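Long-range contacts in blood group a-and b-cleaving endo-beta-galactosidase (Streptococcus pneumoniae, PDB 2YGL), which probably cleaves blood group A and B glycans as a family 98 glycoside hydrolase; its tandem CBM51 modules, the part seen here, probably bind such carbohydrates: residues 177-182 / 266-271; 226-231 / 342-347; 243-248 / 330-335; 276-281 / 337-342; 283-288 / 306-311. One frame throughout, in Å; residues are numbered along the deposited sequence.

Contact 1: 177-182 / 266-271; sequences ITPDLL and ISYVGI
The phenol oxygen of Tyr-268 rests against the N-terminal start of helix 179-184 and the two residues before it, and three groups close round it. Pro-179 CD lies 3.3 Å from Tyr-268 OH. Thr-178 CA is 3.4 Å from the same Tyr-268 OH. The carbonyl Ile-177 O is also near, 3.3 Å from Tyr-268 OH. The tyrosine ring is met obliquely along its CD2 and CE2 side. There Leu-182 brings its CD1 branch to 3.6 Å from Tyr-268 CD2. The proline ring crosses the tyrosine side chain at about a right angle, and its CD also touches Tyr-268 CZ. Tyr-268 CB points toward 177-182.

Ile-266 makes the second apolar patch through one methyl group. Its CG2 is 3.8 Å from Ile-177 CG2. The other leucine branch, Leu-182 CD2, lies 4.0 Å from that same Ile-266 CG2. Leu-182 therefore bridges the two strand residues, one methyl to each.

Thr-178 holds the turn that presents these groups. It is the N-cap: Leu-181 N donates to Thr-178 OG1 at 3.0 Å, with an N-H...O angle of 156°.

Strand 262-271 runs between strands 315-320 and 343-352, with backbone bonds from Ser-267 to Val-317 and from Tyr-268 to Gly-346. Helix 179-184 follows strand 160-171, which belongs to another sheet. The contact thus packs the connection between the two modules onto the sheet of the second, where Tyr-191 OH also bonds Leu-182 O.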
# COMPACT_ATOMS: atom_id res chain seq x y z
N ILE A 177 8.67 0.10 -5.18
CA ILE A 177 9.98 0.73 -5.36
C ILE A 177 10.61 0.32 -6.69
O ILE A 177 10.74 -0.87 -6.98
CB ILE A 177 10.95 0.41 -4.19
CG1 ILE A 177 10.27 0.64 -2.82
CG2 ILE A 177 12.26 1.21 -4.32
CD1 ILE A 177 9.83 2.08 -2.53
N THR A 178 10.97 1.32 -7.49
CA THR A 178 11.70 1.12 -8.75
C THR A 178 12.82 2.16 -8.83
O THR A 178 12.78 3.17 -8.13
CB THR A 178 10.78 1.27 -9.99
OG1 THR A 178 10.34 2.62 -10.10
CG2 THR A 178 9.58 0.33 -9.91
N PRO A 179 13.84 1.92 -9.69
CA PRO A 179 14.82 2.97 -9.94
C PRO A 179 14.17 4.28 -10.37
O PRO A 179 14.54 5.34 -9.87
CB PRO A 179 15.68 2.38 -11.06
CG PRO A 179 15.64 0.92 -10.80
CD PRO A 179 14.25 0.63 -10.29
N ASP A 180 13.18 4.20 -11.27
CA ASP A 180 12.40 5.36 -11.71
C ASP A 180 11.79 6.15 -10.55
O ASP A 180 11.87 7.38 -10.52
CB ASP A 180 11.28 4.94 -12.67
CG ASP A 180 11.76 4.82 -14.10
OD1 ASP A 180 12.78 5.44 -14.46
OD2 ASP A 180 11.09 4.10 -14.89
N LEU A 181 11.19 5.44 -9.60
CA LEU A 181 10.55 6.06 -8.44
C LEU A 181 11.57 6.80 -7.57
O LEU A 181 11.31 7.92 -7.12
CB LEU A 181 9.77 5.02 -7.62
CG LEU A 181 9.14 5.48 -6.30
CD1 LEU A 181 8.07 6.56 -6.52
CD2 LEU A 181 8.55 4.30 -5.54
N LEU A 182 12.72 6.17 -7.33
CA LEU A 182 13.78 6.79 -6.53
C LEU A 182 14.43 7.95 -7.27
O LEU A 182 14.94 8.88 -6.64
CB LEU A 182 14.82 5.75 -6.09
CG LEU A 182 14.34 4.59 -5.20
CD1 LEU A 182 15.51 3.77 -4.68
CD2 LEU A 182 13.47 5.07 -4.04
N ILE A 266 15.60 3.11 2.30
CA ILE A 266 15.45 2.59 0.94
C ILE A 266 16.67 2.89 0.09
O ILE A 266 17.06 4.06 -0.04
CB ILE A 266 14.23 3.20 0.19
CG1 ILE A 266 13.01 3.36 1.11
CG2 ILE A 266 13.91 2.41 -1.09
CD1 ILE A 266 12.34 2.08 1.45
N SER A 267 17.26 1.86 -0.51
CA SER A 267 18.38 2.02 -1.44
C SER A 267 18.63 0.78 -2.28
O SER A 267 18.52 -0.35 -1.79
CB SER A 267 19.66 2.39 -0.69
OG SER A 267 20.70 2.73 -1.60
N TYR A 268 18.98 1.00 -3.55
CA TYR A 268 19.61 -0.04 -4.36
C TYR A 268 21.10 -0.08 -4.02
O TYR A 268 21.70 0.96 -3.77
CB TYR A 268 19.38 0.21 -5.85
CG TYR A 268 17.96 -0.09 -6.27
CD1 TYR A 268 17.58 -1.40 -6.59
CD2 TYR A 268 17.00 0.91 -6.32
CE1 TYR A 268 16.26 -1.69 -6.96
CE2 TYR A 268 15.69 0.63 -6.69
CZ TYR A 268 15.33 -0.67 -7.01
OH TYR A 268 14.03 -0.94 -7.37
N VAL A 269 21.66 -1.28 -4.00
CA VAL A 269 23.06 -1.48 -3.58
C VAL A 269 23.79 -2.39 -4.56
O VAL A 269 23.31 -3.48 -4.88
CB VAL A 269 23.16 -2.08 -2.14
CG1 VAL A 269 24.62 -2.20 -1.70
CG2 VAL A 269 22.39 -1.24 -1.14
N GLY A 270 24.95 -1.94 -5.02
CA GLY A 270 25.83 -2.74 -5.87
C GLY A 270 27.13 -2.03 -6.18
O GLY A 270 27.45 -1.01 -5.58
N ILE A 271 27.88 -2.59 -7.12
CA ILE A 271 29.17 -2.02 -7.53
C ILE A 271 28.97 -1.11 -8.74
O ILE A 271 28.37 -1.52 -9.74
CB ILE A 271 30.19 -3.13 -7.83
CG1 ILE A 271 30.46 -3.96 -6.57
CG2 ILE A 271 31.49 -2.55 -8.38
CD1 ILE A 271 30.80 -5.40 -6.83

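Contact 2: 226-231 / 342-347; sequences NKIKLL and ELVLGG
Ile-228 and Leu-230 pack on Val-344 where a two-stranded hairpin, 228-232 with 235-239, crosses a strand of the beta-sandwich in the second CBM51 module. Strands 228-231 and 343-345 lie 7.9 Å apart at closest approach of their axes. Their directions differ by 100°, close to perpendicular.

No hydrogen bond joins the two segments. Polar bonds hold both from outside. Lys-229 N bonds Asp-272 OD2, and Glu-342 OE2 bonds Thr-218 OG1.

The backbone contacts lie at the corner that follows strand 343-345. Ile-228 CD1 comes to 4.1 Å from Leu-345 O, and Ile-228 CG2 also approaches Gly-346 CA. Leu-230 CD1 is 4.3 Å from Gly-346 N, with no side chain on the glycine to hold it off.

The apolar contacts converge on one valine. Ile-228 CG2 is 3.7 Å from Val-344 CG2. Ile-228 CG1 faces Val-344 CG1 at 4.0 Å. The side chains of Ile-228 and Val-344 point in opposing directions as they pass, and so do those of Leu-230 and Val-344. Val-344 CG2 stands between its own backbone N and carbonyl carbon, and both hairpin residues touch it. All three side chains are buried. On the leucine side of this layer, Leu-230 CD2 reaches Val-344 CG2 at 3.7 Å.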
# COMPACT_ATOMS: atom_id res chain seq x y z
N ASN A 226 29.91 12.52 -12.64
CA ASN A 226 29.22 11.36 -13.20
C ASN A 226 28.20 10.80 -12.23
O ASN A 226 28.48 10.67 -11.04
CB ASN A 226 30.21 10.24 -13.54
CG ASN A 226 31.28 10.66 -14.52
OD1 ASN A 226 31.21 11.73 -15.13
ND2 ASN A 226 32.29 9.81 -14.68
N LYS A 227 27.01 10.47 -12.73
CA LYS A 227 25.97 9.88 -11.90
C LYS A 227 26.30 8.43 -11.55
O LYS A 227 26.95 7.72 -12.33
CB LYS A 227 24.61 9.99 -12.58
CG LYS A 227 24.05 11.41 -12.60
CD LYS A 227 22.71 11.48 -13.30
CE LYS A 227 22.15 12.90 -13.22
NZ LYS A 227 20.84 13.01 -13.92
N ILE A 228 25.85 8.01 -10.37
CA ILE A 228 25.92 6.61 -9.95
C ILE A 228 25.21 5.74 -10.98
O ILE A 228 24.12 6.08 -11.45
CB ILE A 228 25.32 6.44 -8.53
CG1 ILE A 228 26.31 6.94 -7.47
CG2 ILE A 228 24.91 4.98 -8.27
CD1 ILE A 228 25.68 7.27 -6.14
N LYS A 229 25.84 4.62 -11.35
CA LYS A 229 25.29 3.73 -12.36
C LYS A 229 25.40 2.28 -11.89
O LYS A 229 26.46 1.84 -11.45
CB LYS A 229 26.01 3.92 -13.70
CG LYS A 229 25.25 3.38 -14.91
CD LYS A 229 26.09 3.47 -16.20
CE LYS A 229 26.21 4.91 -16.71
NZ LYS A 229 27.11 5.01 -17.90
N LEU A 230 24.29 1.55 -12.00
CA LEU A 230 24.20 0.17 -11.54
C LEU A 230 23.55 -0.75 -12.57
O LEU A 230 22.89 -0.28 -13.50
CB LEU A 230 23.41 0.11 -10.23
CG LEU A 230 24.14 0.56 -8.96
CD1 LEU A 230 23.16 0.77 -7.81
CD2 LEU A 230 25.20 -0.47 -8.59
N LEU A 231 23.75 -2.05 -12.41
CA LEU A 231 22.99 -3.05 -13.16
C LEU A 231 21.69 -3.34 -12.43
O LEU A 231 21.70 -3.79 -11.28
CB LEU A 231 23.77 -4.36 -13.32
CG LEU A 231 24.69 -4.59 -14.52
CD1 LEU A 231 25.25 -6.00 -14.46
CD2 LEU A 231 23.96 -4.37 -15.85
N GLU A 342 34.15 -0.44 -5.24
CA GLU A 342 33.45 0.83 -5.39
C GLU A 342 31.95 0.64 -5.18
O GLU A 342 31.17 0.69 -6.14
CB GLU A 342 33.73 1.43 -6.77
CG GLU A 342 35.18 1.83 -7.03
CD GLU A 342 35.50 3.26 -6.62
OE1 GLU A 342 34.66 4.16 -6.85
OE2 GLU A 342 36.60 3.49 -6.09
N LEU A 343 31.55 0.43 -3.93
CA LEU A 343 30.15 0.21 -3.59
C LEU A 343 29.38 1.53 -3.64
O LEU A 343 29.83 2.54 -3.10
CB LEU A 343 30.03 -0.44 -2.20
CG LEU A 343 28.67 -0.99 -1.75
CD1 LEU A 343 28.83 -2.15 -0.78
CD2 LEU A 343 27.80 0.10 -1.12
N VAL A 344 28.23 1.51 -4.31
CA VAL A 344 27.36 2.67 -4.38
C VAL A 344 25.95 2.36 -3.88
O VAL A 344 25.45 1.25 -4.04
CB VAL A 344 27.30 3.29 -5.81
CG1 VAL A 344 28.61 3.98 -6.16
CG2 VAL A 344 26.95 2.24 -6.86
N LEU A 345 25.34 3.36 -3.25
CA LEU A 345 23.97 3.25 -2.79
C LEU A 345 23.10 4.14 -3.68
O LEU A 345 23.13 5.37 -3.55
CB LEU A 345 23.87 3.66 -1.31
CG LEU A 345 24.84 3.00 -0.32
CD1 LEU A 345 24.71 3.63 1.05
CD2 LEU A 345 24.62 1.50 -0.23
N GLY A 346 22.36 3.52 -4.59
CA GLY A 346 21.55 4.24 -5.56
C GLY A 346 20.18 4.64 -5.04
O GLY A 346 19.36 3.78 -4.69
N GLY A 347 19.94 5.95 -4.97
CA GLY A 347 18.65 6.49 -4.56
C GLY A 347 18.41 6.48 -3.06
O GLY A 347 17.27 6.64 -2.61

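Contact 3: 243-248 / 330-335; sequences LGTVAS and LKSYSG
The backbones of 243-248 and 330-334 run 48° apart and are bridged once, at Ser-248 and Tyr-333. Two hydrogen bonds make the bridge. Ser-334 N donates to Ser-248 O at 2.7 Å. This bond is almost straight, 177° at the hydrogen, and lies in the carbonyl plane. Ser-248 N donates to Ser-332 O at 3.1 Å, from above the carbonyl plane of Ser-332. Ser-248 O also receives a CA-H contact from Tyr-333 CA at 3.4 Å, so two neighbouring groups of the strand close on one oxygen.

Ala-247 packs beside the bridge. Its CB sits 3.6 Å from Ser-334 N and touches the CB atoms of both Ser-332 and Ser-334. Ser-334 CB lies 3.5 Å from Ser-248 O, beside the shorter bond. Ser-334 OG is anti to the backbone N, chi1 -177°, and bonds Lys-336 N in its own loop.

Toward Leu-243 and Leu-330 the backbones diverge and only side chains meet. Thr-245 presents its methyl CG2, 4.0 Å from Ser-332 OG. Leu-243 CD1 and Leu-330 CD1 meet at 4.3 Å. Leu-330 and Ser-332 also pack on strand 343-352, through Leu-345 and Leu-343.

Strand 242-244 lies in one sheet of the beta-sandwich and strand 327-334 in the other. The chain after 244 crosses over, and Ser-248 bonds to strand 327-334 on its way to strand 251-256. Small and apolar side chains fill the wedge between the backbones. Ser-248 N and Ser-248 O both find main-chain partners, so this link is made by neutral peptide groups.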
# COMPACT_ATOMS: atom_id res chain seq x y z
N LEU A 243 24.96 7.55 -2.67
CA LEU A 243 26.24 7.65 -1.96
C LEU A 243 27.29 6.75 -2.61
O LEU A 243 26.98 5.63 -3.01
CB LEU A 243 26.06 7.27 -0.49
CG LEU A 243 25.14 8.13 0.38
CD1 LEU A 243 24.79 7.43 1.69
CD2 LEU A 243 25.75 9.51 0.65
N GLY A 244 28.52 7.25 -2.70
CA GLY A 244 29.62 6.51 -3.30
C GLY A 244 30.76 6.33 -2.31
O GLY A 244 31.30 7.31 -1.79
N THR A 245 31.11 5.07 -2.05
CA THR A 245 32.16 4.74 -1.09
C THR A 245 33.08 3.64 -1.59
O THR A 245 32.86 3.06 -2.66
CB THR A 245 31.55 4.36 0.30
OG1 THR A 245 32.58 4.33 1.28
CG2 THR A 245 30.84 3.01 0.25
N VAL A 246 34.14 3.37 -0.82
CA VAL A 246 35.00 2.22 -1.05
C VAL A 246 34.90 1.29 0.16
O VAL A 246 35.14 1.72 1.30
CB VAL A 246 36.47 2.62 -1.31
CG1 VAL A 246 37.38 1.39 -1.37
CG2 VAL A 246 36.58 3.43 -2.60
N ALA A 247 34.53 0.04 -0.08
CA ALA A 247 34.37 -0.95 0.97
C ALA A 247 35.68 -1.23 1.71
O ALA A 247 36.76 -1.11 1.13
CB ALA A 247 33.79 -2.24 0.41
N SER A 248 35.57 -1.57 2.99
CA SER A 248 36.75 -1.86 3.80
C SER A 248 36.49 -3.05 4.74
O SER A 248 35.92 -4.05 4.31
CB SER A 248 37.19 -0.61 4.57
OG SER A 248 38.53 -0.73 4.99
N LEU A 330 25.83 2.47 7.96
CA LEU A 330 25.83 1.72 6.71
C LEU A 330 27.23 1.15 6.48
O LEU A 330 28.18 1.90 6.24
CB LEU A 330 25.42 2.63 5.55
CG LEU A 330 24.14 3.46 5.73
CD1 LEU A 330 23.94 4.39 4.55
CD2 LEU A 330 22.90 2.57 5.94
N LYS A 331 27.34 -0.17 6.57
CA LYS A 331 28.66 -0.83 6.63
C LYS A 331 28.95 -1.66 5.38
O LYS A 331 28.15 -2.51 4.99
CB LYS A 331 28.77 -1.69 7.89
CG LYS A 331 28.56 -0.92 9.19
CD LYS A 331 28.94 -1.76 10.40
CE LYS A 331 28.76 -0.97 11.68
NZ LYS A 331 29.13 -1.78 12.87
N SER A 332 30.11 -1.40 4.78
CA SER A 332 30.51 -2.04 3.53
C SER A 332 31.78 -2.86 3.72
O SER A 332 32.81 -2.34 4.15
CB SER A 332 30.73 -0.99 2.44
OG SER A 332 29.59 -0.16 2.30
N TYR A 333 31.69 -4.15 3.39
CA TYR A 333 32.77 -5.09 3.61
C TYR A 333 33.41 -5.53 2.29
O TYR A 333 32.75 -6.09 1.41
CB TYR A 333 32.28 -6.32 4.38
CG TYR A 333 31.81 -6.03 5.79
CD1 TYR A 333 30.55 -5.48 6.04
CD2 TYR A 333 32.63 -6.32 6.89
CE1 TYR A 333 30.11 -5.22 7.34
CE2 TYR A 333 32.21 -6.07 8.19
CZ TYR A 333 30.94 -5.52 8.41
OH TYR A 333 30.52 -5.27 9.69
N SER A 334 34.71 -5.26 2.18
CA SER A 334 35.48 -5.55 0.98
C SER A 334 35.70 -7.05 0.77
O SER A 334 35.81 -7.81 1.73
CB SER A 334 36.83 -4.83 1.05
OG SER A 334 37.58 -5.02 -0.13
N GLY A 335 35.76 -7.46 -0.50
CA GLY A 335 36.10 -8.84 -0.87
C GLY A 335 37.58 -9.14 -0.69
O GLY A 335 37.97 -10.30 -0.57

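Contact 4: 276-281 / 337-342; sequences NHLNSD and HTWADE
The indole of Trp-339 is met obliquely by Leu-278, whose methyl CD1 comes to 3.4 Å from Trp-339 CZ3. Both segments are irregular loops at one end of the beta-sandwich, and this is a surface contact. Leu-278 CG is also close to Trp-339 CZ3. At the base of the indole, Asn-276 CB lies 3.9 Å from Trp-339 CB. His-277, the ring of segment 276-281, has its CB directed away from 337-342, and its ring stacks on Tyr-310.

Ala-340 is the centre of an inverse gamma turn, and its CB lies 3.4 Å from Asn-276 O. Ser-280 and Thr-338 touch more lightly: Ser-280 OG is 3.9 Å from Thr-338 CG2. Thr-338 OG1 bonds Asp-284 OD1.

The His-Thr-Trp run of 337-339 recurs in the first module, where His-155 and Asp-159 bind calcium. In sequence His-337 and Asp-341 correspond to that pair, but the calcium site seen is that of the first module alone.

No direct hydrogen bond crosses the gap. Water 1 spans it instead, accepting from Trp-339 N at 2.9 Å. It also makes two weak bonds to the other loop, donating to Asn-276 O at 3.3 Å and accepting from Leu-278 N at 3.4 Å.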
# COMPACT_ATOMS: atom_id res chain seq x y z
N ASN A 276 36.96 -0.58 -11.50
CA ASN A 276 37.92 -1.52 -12.05
C ASN A 276 37.49 -2.94 -11.71
O ASN A 276 37.27 -3.26 -10.54
CB ASN A 276 39.32 -1.26 -11.49
CG ASN A 276 39.96 0.00 -12.06
OD1 ASN A 276 40.59 0.77 -11.34
ND2 ASN A 276 39.80 0.21 -13.36
N HIS A 277 37.35 -3.78 -12.73
CA HIS A 277 36.93 -5.16 -12.54
C HIS A 277 37.71 -6.11 -13.44
O HIS A 277 37.98 -5.81 -14.61
CB HIS A 277 35.43 -5.31 -12.78
CG HIS A 277 35.02 -5.11 -14.21
ND1 HIS A 277 34.85 -3.86 -14.77
CD2 HIS A 277 34.75 -6.00 -15.20
CE1 HIS A 277 34.49 -3.99 -16.04
NE2 HIS A 277 34.43 -5.28 -16.32
N LEU A 278 38.07 -7.26 -12.87
CA LEU A 278 38.66 -8.37 -13.61
C LEU A 278 37.96 -9.66 -13.20
O LEU A 278 37.60 -9.83 -12.03
CB LEU A 278 40.16 -8.49 -13.31
CG LEU A 278 41.13 -7.36 -13.68
CD1 LEU A 278 42.54 -7.72 -13.24
CD2 LEU A 278 41.11 -7.06 -15.18
N ASN A 279 37.77 -10.56 -14.16
CA ASN A 279 37.10 -11.83 -13.89
C ASN A 279 37.83 -12.65 -12.83
O ASN A 279 39.03 -12.89 -12.93
CB ASN A 279 36.90 -12.63 -15.18
CG ASN A 279 35.83 -12.04 -16.09
OD1 ASN A 279 35.06 -11.17 -15.68
ND2 ASN A 279 35.78 -12.52 -17.32
N SER A 280 37.08 -13.06 -11.80
CA SER A 280 37.65 -13.73 -10.63
C SER A 280 36.62 -14.63 -9.96
O SER A 280 35.41 -14.34 -10.00
CB SER A 280 38.18 -12.69 -9.64
OG SER A 280 38.72 -13.28 -8.46
N ASP A 281 37.09 -15.71 -9.35
CA ASP A 281 36.24 -16.58 -8.54
C ASP A 281 35.83 -15.90 -7.23
O ASP A 281 34.80 -16.24 -6.64
CB ASP A 281 36.95 -17.90 -8.23
CG ASP A 281 36.87 -18.90 -9.37
OD1 ASP A 281 36.08 -18.69 -10.32
OD2 ASP A 281 37.59 -19.91 -9.31
N HIS A 337 40.27 -9.37 -2.37
CA HIS A 337 41.11 -10.02 -3.39
C HIS A 337 41.11 -9.31 -4.74
O HIS A 337 41.90 -9.66 -5.63
CB HIS A 337 40.69 -11.48 -3.56
CG HIS A 337 40.97 -12.34 -2.37
ND1 HIS A 337 41.95 -13.31 -2.36
CD2 HIS A 337 40.40 -12.36 -1.14
CE1 HIS A 337 41.97 -13.90 -1.18
NE2 HIS A 337 41.04 -13.34 -0.42
N THR A 338 40.25 -8.31 -4.90
CA THR A 338 40.07 -7.62 -6.20
C THR A 338 40.04 -6.09 -6.06
O THR A 338 40.30 -5.55 -4.98
CB THR A 338 38.78 -8.10 -6.92
OG1 THR A 338 37.64 -7.82 -6.11
CG2 THR A 338 38.83 -9.60 -7.22
N TRP A 339 39.74 -5.40 -7.16
CA TRP A 339 39.67 -3.93 -7.18
C TRP A 339 38.25 -3.36 -7.17
O TRP A 339 38.07 -2.17 -6.91
CB TRP A 339 40.38 -3.38 -8.42
CG TRP A 339 41.86 -3.59 -8.47
CD1 TRP A 339 42.75 -3.40 -7.45
CD2 TRP A 339 42.62 -4.00 -9.61
NE1 TRP A 339 44.02 -3.68 -7.89
CE2 TRP A 339 43.97 -4.05 -9.21
CE3 TRP A 339 42.29 -4.34 -10.93
CZ2 TRP A 339 44.99 -4.43 -10.08
CZ3 TRP A 339 43.30 -4.70 -11.80
CH2 TRP A 339 44.64 -4.75 -11.37
N ALA A 340 37.26 -4.20 -7.47
CA ALA A 340 35.87 -3.74 -7.58
C ALA A 340 35.21 -3.54 -6.21
O ALA A 340 34.24 -4.22 -5.87
CB ALA A 340 35.06 -4.70 -8.45
N ASP A 341 35.76 -2.61 -5.44
CA ASP A 341 35.24 -2.29 -4.10
C ASP A 341 34.49 -0.96 -4.06
O ASP A 341 34.22 -0.42 -2.99
CB ASP A 341 36.37 -2.33 -3.05
CG ASP A 341 37.59 -1.51 -3.46
OD1 ASP A 341 37.48 -0.62 -4.33
OD2 ASP A 341 38.68 -1.76 -2.90
N GLU A 342 34.15 -0.44 -5.24
CA GLU A 342 33.45 0.83 -5.39
C GLU A 342 31.95 0.64 -5.18
O GLU A 342 31.17 0.69 -6.14
CB GLU A 342 33.73 1.43 -6.77
CG GLU A 342 35.18 1.83 -7.03
CD GLU A 342 35.50 3.26 -6.62
OE1 GLU A 342 34.66 4.16 -6.85
OE2 GLU A 342 36.60 3.49 -6.09
O HOH W 1 38.85 -6.06 -9.79

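Contact 5: 283-288 / 306-311; sequences ADIQKF and KGIKYD
Lys-306 meets the other segment with its carbonyl, Lys-306 O lying 3.4 Å from Ala-283 CB. Water 2 donates to Lys-306 O at 2.7 Å and accepts from Gln-286 NE2 at 2.8 Å. It so links the bent glutamine side chain to the loop.

Gly-307 packs its bare CA against the strand. Gly-307 CA is 3.3 Å from Gln-286 O in a CA-H...O contact.

Ile-308 carries the pairing. Ile-308 N donates to Ile-285 O at 2.9 Å, nearly along the C=O axis. Ile-308 O takes two donors, Asp-284 N at 2.9 Å and Ile-285 N at 3.2 Å. The first lies in the carbonyl plane and the second is tilted from it. The side chains of Ile-285 and Ile-308 run alongside each other in one direction, with CB of the former against CG1 of the latter.

Lys-309 passes its CA and CB close to Asp-284 OD2, and its NZ bonds Ser-280 O. Tyr-310 N then donates to the anti lone pair of Asp-284 OD2, 2.8 Å away. The other carboxylate oxygen, OD1, bonds Thr-338 OG1, so Asp-284 ties two loops together. Tyr-310 OH bonds Arg-273 O.

Asp-284 and Ile-285 together oppose Ile-308, whose O accepts from both. This is a classic beta bulge at the start of strand 285-292.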
# COMPACT_ATOMS: atom_id res chain seq x y z
N ALA A 283 34.62 -13.00 -4.49
CA ALA A 283 33.63 -11.93 -4.38
C ALA A 283 34.32 -10.57 -4.41
O ALA A 283 35.39 -10.40 -3.81
CB ALA A 283 32.80 -12.09 -3.11
N ASP A 284 33.71 -9.62 -5.10
CA ASP A 284 34.25 -8.26 -5.14
C ASP A 284 33.85 -7.49 -3.87
O ASP A 284 34.67 -6.77 -3.30
CB ASP A 284 33.78 -7.54 -6.41
CG ASP A 284 34.37 -8.15 -7.68
OD1 ASP A 284 35.57 -8.50 -7.68
OD2 ASP A 284 33.65 -8.27 -8.69
N ILE A 285 32.60 -7.67 -3.45
CA ILE A 285 32.10 -7.14 -2.18
C ILE A 285 31.61 -8.31 -1.33
O ILE A 285 30.82 -9.13 -1.80
CB ILE A 285 30.94 -6.12 -2.40
CG1 ILE A 285 31.45 -4.85 -3.11
CG2 ILE A 285 30.21 -5.79 -1.09
CD1 ILE A 285 32.51 -4.07 -2.35
N GLN A 286 32.08 -8.38 -0.08
CA GLN A 286 31.71 -9.49 0.79
C GLN A 286 30.27 -9.39 1.31
O GLN A 286 29.51 -10.35 1.23
CB GLN A 286 32.70 -9.66 1.94
CG GLN A 286 32.80 -11.11 2.45
CD GLN A 286 33.30 -12.07 1.37
OE1 GLN A 286 34.41 -11.91 0.85
NE2 GLN A 286 32.48 -13.05 1.02
N LYS A 287 29.92 -8.22 1.86
CA LYS A 287 28.57 -7.97 2.38
C LYS A 287 28.30 -6.49 2.65
O LYS A 287 29.24 -5.70 2.80
CB LYS A 287 28.30 -8.79 3.65
CG LYS A 287 29.29 -8.53 4.78
CD LYS A 287 28.89 -9.20 6.09
CE LYS A 287 29.97 -9.01 7.13
NZ LYS A 287 29.61 -9.56 8.46
N PHE A 288 27.02 -6.14 2.73
CA PHE A 288 26.59 -4.80 3.13
C PHE A 288 25.61 -4.91 4.30
O PHE A 288 24.70 -5.75 4.27
CB PHE A 288 25.93 -4.07 1.96
CG PHE A 288 25.34 -2.73 2.33
CD1 PHE A 288 26.16 -1.61 2.50
CD2 PHE A 288 23.97 -2.58 2.51
CE1 PHE A 288 25.62 -0.37 2.85
CE2 PHE A 288 23.42 -1.35 2.86
CZ PHE A 288 24.25 -0.24 3.03
N LYS A 306 27.67 -15.74 -0.40
CA LYS A 306 29.06 -15.79 -0.86
C LYS A 306 29.50 -14.45 -1.44
O LYS A 306 30.51 -14.37 -2.15
CB LYS A 306 29.25 -16.91 -1.89
CG LYS A 306 29.04 -18.32 -1.36
CD LYS A 306 28.99 -19.32 -2.50
CE LYS A 306 28.55 -20.70 -2.03
NZ LYS A 306 29.65 -21.45 -1.36
N GLY A 307 28.75 -13.39 -1.13
CA GLY A 307 29.06 -12.05 -1.60
C GLY A 307 28.57 -11.75 -3.01
O GLY A 307 27.87 -12.57 -3.61
N ILE A 308 28.93 -10.58 -3.52
CA ILE A 308 28.52 -10.15 -4.86
C ILE A 308 29.73 -9.81 -5.73
O ILE A 308 30.84 -9.60 -5.23
CB ILE A 308 27.56 -8.92 -4.81
CG1 ILE A 308 28.25 -7.69 -4.22
CG2 ILE A 308 26.26 -9.27 -4.05
CD1 ILE A 308 27.54 -6.37 -4.49
N LYS A 309 29.51 -9.75 -7.04
CA LYS A 309 30.55 -9.37 -7.99
C LYS A 309 30.12 -8.17 -8.84
O LYS A 309 28.98 -7.70 -8.73
CB LYS A 309 30.93 -10.56 -8.89
CG LYS A 309 31.69 -11.67 -8.16
CD LYS A 309 32.01 -12.84 -9.09
CE LYS A 309 32.51 -14.03 -8.30
NZ LYS A 309 32.72 -15.23 -9.16
N TYR A 310 31.04 -7.67 -9.66
CA TYR A 310 30.78 -6.56 -10.57
C TYR A 310 29.55 -6.81 -11.44
O TYR A 310 28.76 -5.90 -11.69
CB TYR A 310 32.01 -6.29 -11.43
CG TYR A 310 31.84 -5.20 -12.46
CD1 TYR A 310 32.02 -3.86 -12.12
CD2 TYR A 310 31.52 -5.50 -13.79
CE1 TYR A 310 31.86 -2.85 -13.07
CE2 TYR A 310 31.37 -4.50 -14.74
CZ TYR A 310 31.54 -3.18 -14.37
OH TYR A 310 31.39 -2.18 -15.31
N ASP A 311 29.40 -8.05 -11.90
CA ASP A 311 28.30 -8.43 -12.79
C ASP A 311 26.98 -8.71 -12.05
O ASP A 311 25.94 -8.88 -12.69
CB ASP A 311 28.70 -9.64 -13.65
CG ASP A 311 28.71 -10.94 -12.86
OD1 ASP A 311 27.63 -11.54 -12.68
OD2 ASP A 311 29.81 -11.38 -12.45
O HOH W 2 32.77 -15.09 -0.87

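All five contacts lie in or against the second CBM51 module. The calcium site of Val-102, Ala-152, His-155 and Asp-159 belongs to the first. Contacts 1 and 2 have centres about 9 Å apart and join through neighbouring strands 262-271 and 343-352, where Gly-270 O and Val-344 N are 2.9 Å apart. Contacts 2 and 3 meet through the next pairing, of 343-352 with 242-244. Contacts 4 and 5, also about 9 Å between centres, form one loop cluster. Contact 3 links to it through Ala-247 N and Asp-341 O, 3.0 Å apart. Contact 1 reaches this cluster with Ile-271, although the centres of contacts 1 and 4 are about 22 Å apart.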